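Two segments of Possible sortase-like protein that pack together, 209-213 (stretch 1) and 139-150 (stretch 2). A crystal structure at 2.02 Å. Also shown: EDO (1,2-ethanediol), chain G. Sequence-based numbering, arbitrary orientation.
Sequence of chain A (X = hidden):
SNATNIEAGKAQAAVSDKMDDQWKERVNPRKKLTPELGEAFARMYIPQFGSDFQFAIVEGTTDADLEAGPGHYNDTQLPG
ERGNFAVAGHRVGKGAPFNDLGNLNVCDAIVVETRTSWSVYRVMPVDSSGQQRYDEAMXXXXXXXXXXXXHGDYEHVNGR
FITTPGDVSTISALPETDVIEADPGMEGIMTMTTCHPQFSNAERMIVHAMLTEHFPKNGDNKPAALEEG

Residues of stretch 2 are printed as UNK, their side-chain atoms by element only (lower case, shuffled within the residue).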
# COMPACT_ATOMS: atom_id res chain seq x y z
N ALA A 209 -5.26 0.16 2.00
CA ALA A 209 -5.60 1.29 1.16
C ALA A 209 -5.97 0.75 -0.24
O ALA A 209 -5.43 -0.27 -0.68
CB ALA A 209 -4.42 2.28 1.09
N MET A 210 -6.86 1.43 -0.93
CA MET A 210 -7.35 0.99 -2.22
C MET A 210 -6.85 1.93 -3.33
O MET A 210 -6.82 3.16 -3.17
CB MET A 210 -8.88 0.92 -2.22
CG MET A 210 -9.48 0.53 -3.58
SD MET A 210 -11.26 0.23 -3.54
CE MET A 210 -11.31 -1.28 -2.53
N LEU A 211 -6.50 1.32 -4.46
CA LEU A 211 -5.90 2.02 -5.61
C LEU A 211 -6.90 2.90 -6.34
O LEU A 211 -7.97 2.42 -6.74
CB LEU A 211 -5.29 0.99 -6.58
CG LEU A 211 -4.59 1.48 -7.85
CD1 LEU A 211 -3.24 2.09 -7.49
CD2 LEU A 211 -4.39 0.29 -8.79
N THR A 212 -6.53 4.17 -6.54
CA THR A 212 -7.41 5.14 -7.19
C THR A 212 -6.75 5.75 -8.44
O THR A 212 -7.44 6.26 -9.32
CB THR A 212 -7.81 6.31 -6.23
OG1 THR A 212 -6.63 7.02 -5.84
CG2 THR A 212 -8.51 5.77 -4.96
N GLU A 213 -5.43 5.73 -8.48
CA GLU A 213 -4.68 6.16 -9.68
C GLU A 213 -3.52 5.24 -9.98
O GLU A 213 -2.83 4.78 -9.06
CB GLU A 213 -4.11 7.56 -9.51
CG GLU A 213 -5.06 8.70 -9.41
CD GLU A 213 -4.30 10.02 -9.25
OE1 GLU A 213 -3.61 10.45 -10.22
OE2 GLU A 213 -4.36 10.61 -8.15
N UNK A 139 -15.80 10.11 -0.26
CA UNK A 139 -14.90 11.24 -0.21
C UNK A 139 -13.71 11.16 -1.16
O UNK A 139 -13.13 12.19 -1.50
N UNK A 140 -13.32 9.96 -1.60
CA UNK A 140 -12.14 9.84 -2.47
C UNK A 140 -12.16 8.66 -3.43
O UNK A 140 -11.30 8.56 -4.28
s UNK A 140 -10.84 8.39 -0.48
c UNK A 140 -10.87 9.76 -1.62
N UNK A 141 -13.12 7.75 -3.28
CA UNK A 141 -13.22 6.63 -4.22
C UNK A 141 -14.31 6.87 -5.26
O UNK A 141 -15.11 7.80 -5.11
c UNK A 141 -11.54 4.87 -0.20
c UNK A 141 -13.47 5.33 -3.44
c UNK A 141 -12.56 5.17 -1.11
c UNK A 141 -10.32 4.38 -0.67
c UNK A 141 -11.15 4.52 -2.91
c UNK A 141 -10.12 4.22 -2.03
c UNK A 141 -12.37 5.00 -2.46
N UNK A 142 -14.36 6.05 -6.30
CA UNK A 142 -15.44 6.15 -7.28
C UNK A 142 -16.74 5.67 -6.61
O UNK A 142 -16.70 5.02 -5.56
c UNK A 142 -15.14 5.32 -8.53
c UNK A 142 -13.71 5.63 -9.05
o UNK A 142 -15.20 3.93 -8.21
N UNK A 143 -17.90 6.04 -7.19
CA UNK A 143 -19.16 5.57 -6.61
C UNK A 143 -19.22 4.06 -6.65
O UNK A 143 -19.70 3.44 -5.71
c UNK A 143 -19.50 6.87 -8.65
c UNK A 143 -20.24 6.22 -7.49
c UNK A 143 -18.09 7.08 -8.21
N UNK A 144 -18.67 3.47 -7.71
CA UNK A 144 -18.58 2.02 -7.83
C UNK A 144 -17.68 1.39 -6.75
O UNK A 144 -18.06 0.40 -6.11
c UNK A 144 -19.04 2.07 -10.36
c UNK A 144 -18.99 3.58 -10.70
o UNK A 144 -19.93 4.05 -11.38
o UNK A 144 -18.04 4.29 -10.30
c UNK A 144 -18.08 1.64 -9.22
N UNK A 145 -16.49 1.94 -6.54
CA UNK A 145 -15.66 1.48 -5.42
C UNK A 145 -16.38 1.63 -4.07
O UNK A 145 -16.33 0.73 -3.24
o UNK A 145 -12.16 3.83 -6.31
c UNK A 145 -13.37 1.79 -6.50
c UNK A 145 -14.33 2.23 -5.39
n UNK A 145 -10.96 1.97 -6.68
c UNK A 145 -12.11 2.62 -6.48
N UNK A 146 -17.04 2.76 -3.86
CA UNK A 146 -17.74 2.98 -2.60
C UNK A 146 -18.78 1.89 -2.35
O UNK A 146 -18.96 1.46 -1.19
c UNK A 146 -18.38 4.34 -2.58
N UNK A 147 -19.46 1.45 -3.41
CA UNK A 147 -20.47 0.41 -3.24
C UNK A 147 -19.83 -0.91 -2.90
O UNK A 147 -20.30 -1.60 -2.01
c UNK A 147 -21.33 0.24 -4.49
c UNK A 147 -23.18 1.22 -5.90
c UNK A 147 -22.26 1.41 -4.71
o UNK A 147 -23.62 2.24 -6.48
o UNK A 147 -23.46 0.05 -6.26
N UNK A 148 -18.75 -1.25 -3.61
CA UNK A 148 -18.00 -2.48 -3.29
C UNK A 148 -17.45 -2.48 -1.86
O UNK A 148 -17.46 -3.50 -1.19
c UNK A 148 -17.26 -2.68 -5.73
c UNK A 148 -16.85 -2.66 -4.28
n UNK A 148 -14.84 -6.56 -6.88
c UNK A 148 -16.06 -3.11 -6.57
n UNK A 148 -13.92 -4.63 -7.71
n UNK A 148 -15.87 -4.56 -6.46
c UNK A 148 -14.88 -5.24 -7.02
N UNK A 149 -16.96 -1.33 -1.41
CA UNK A 149 -16.46 -1.18 -0.04
C UNK A 149 -17.57 -1.32 0.99
O UNK A 149 -17.36 -1.86 2.08
c UNK A 149 -15.75 0.19 0.14
c UNK A 149 -14.41 0.20 -0.63
c UNK A 149 -13.82 1.59 -0.86
c UNK A 149 -15.57 0.54 1.63
N UNK A 150 -18.77 -0.86 0.63
CA UNK A 150 -19.86 -0.87 1.61
C UNK A 150 -20.67 -2.18 1.62
O UNK A 150 -20.99 -2.68 2.70
o UNK A 150 -20.03 1.52 1.31
c UNK A 150 -20.80 0.32 1.39
c UNK A 150 -21.83 0.44 2.57
C1 EDO G . -19.17 -7.93 -7.17
O1 EDO G . -20.41 -8.39 -6.59
C2 EDO G . -18.91 -6.46 -6.83
O2 EDO G . -18.26 -6.31 -5.55
O HOH W 1 -10.44 5.38 -8.18

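Position 139 has no side-chain atoms, and nothing of the strand 209-213 lies near it; the bare backbone makes it Gly139. At position 140 one carbon is followed by one sulfur, the composition of a cysteine. The side chain of Cys140 is bonded covalently to a group elsewhere in the structure, and what the residue offers the strand is its backbone O, 4.0 Å from Thr212 CG2.

Position 141 carries one carbon and then a ring of six carbons with no hydroxyl, hence Phe141. Its CA-to-CB bond points sideways, but with chi1 in m the ring comes nearer the strand. Phe141 CE1 lies 3.5 Å from Met210 CB and Phe141 CD1 3.6 Å from Thr212 CG2, both oblique to the ring. Met210 SD is 4.9 Å from the centroid of the Phe141 ring, an oblique sulfur-aromatic contact.

At position 142 one carbon carries an oxygen and a carbon, and no atom reaches the strand. This is Thr142, which stands right before the helix. Its OG1 accepts from the backbone N of position 145 at 2.9 Å, capping an amide that has no preceding helical turn to bond to. Position 143 has three carbons closing a ring onto its own backbone N, so it is Pro143; lacking an amide hydrogen, it suits the first turn of a helix, where no carbonyl is available to receive one. Position 144 shows three carbons, the third bearing two oxygens. The side chain is exposed, out of reach of the strand, and with chi2 in p folds back toward its own backbone N; the residue is Glu144.

Position 145 also has three carbons, but the third bears one oxygen and one nitrogen. The nitrogen lies 3.0 Å from Leu211 O and the oxygen 3.1 Å from Thr142 N. That is the amide of Gln145. Its NE2 donates to Leu211 O, while OE1 accepts from Thr142 N and from water 1, which also donates weakly to Thr212 O.

A single carbon, pointing away from the strand, makes position 146 Ala146. Position 147, three carbons ending in two oxygens, is Glu147, exposed and touching a crystal neighbour. Position 148 runs, without touching the strand, through three carbons and a nitrogen to a carbon with two more nitrogens, the guanidinium of Arg148, whose NE donates to EDO O2 at 3.1 Å.

Position 149 has four carbons forked at the first, the arm two carbons long meeting Met210; it is Ile149, with CG1 3.9 Å from Met210 CE. Position 150 has one carbon carrying an oxygen and a carbon, and is Thr150, whose OG1 donates to Ala146 O at 2.7 Å.

The contact is small, 280 Å² in all, and the helix runs nearly antiparallel to the strand. Met210, extended through chi1 and chi2 and turned at chi3 (m), spans much of it, meeting Phe141 with CB and Ile149 with CE, while its SD lies 3.6 Å from Gln145 NE2. Amid these apolar contacts, Gln145 ties the strand's backbone to the start of the helix: one amide group serves both Leu211 O and Thr142 N.

Stretch 2 139-150: GCFTPEQAERIT
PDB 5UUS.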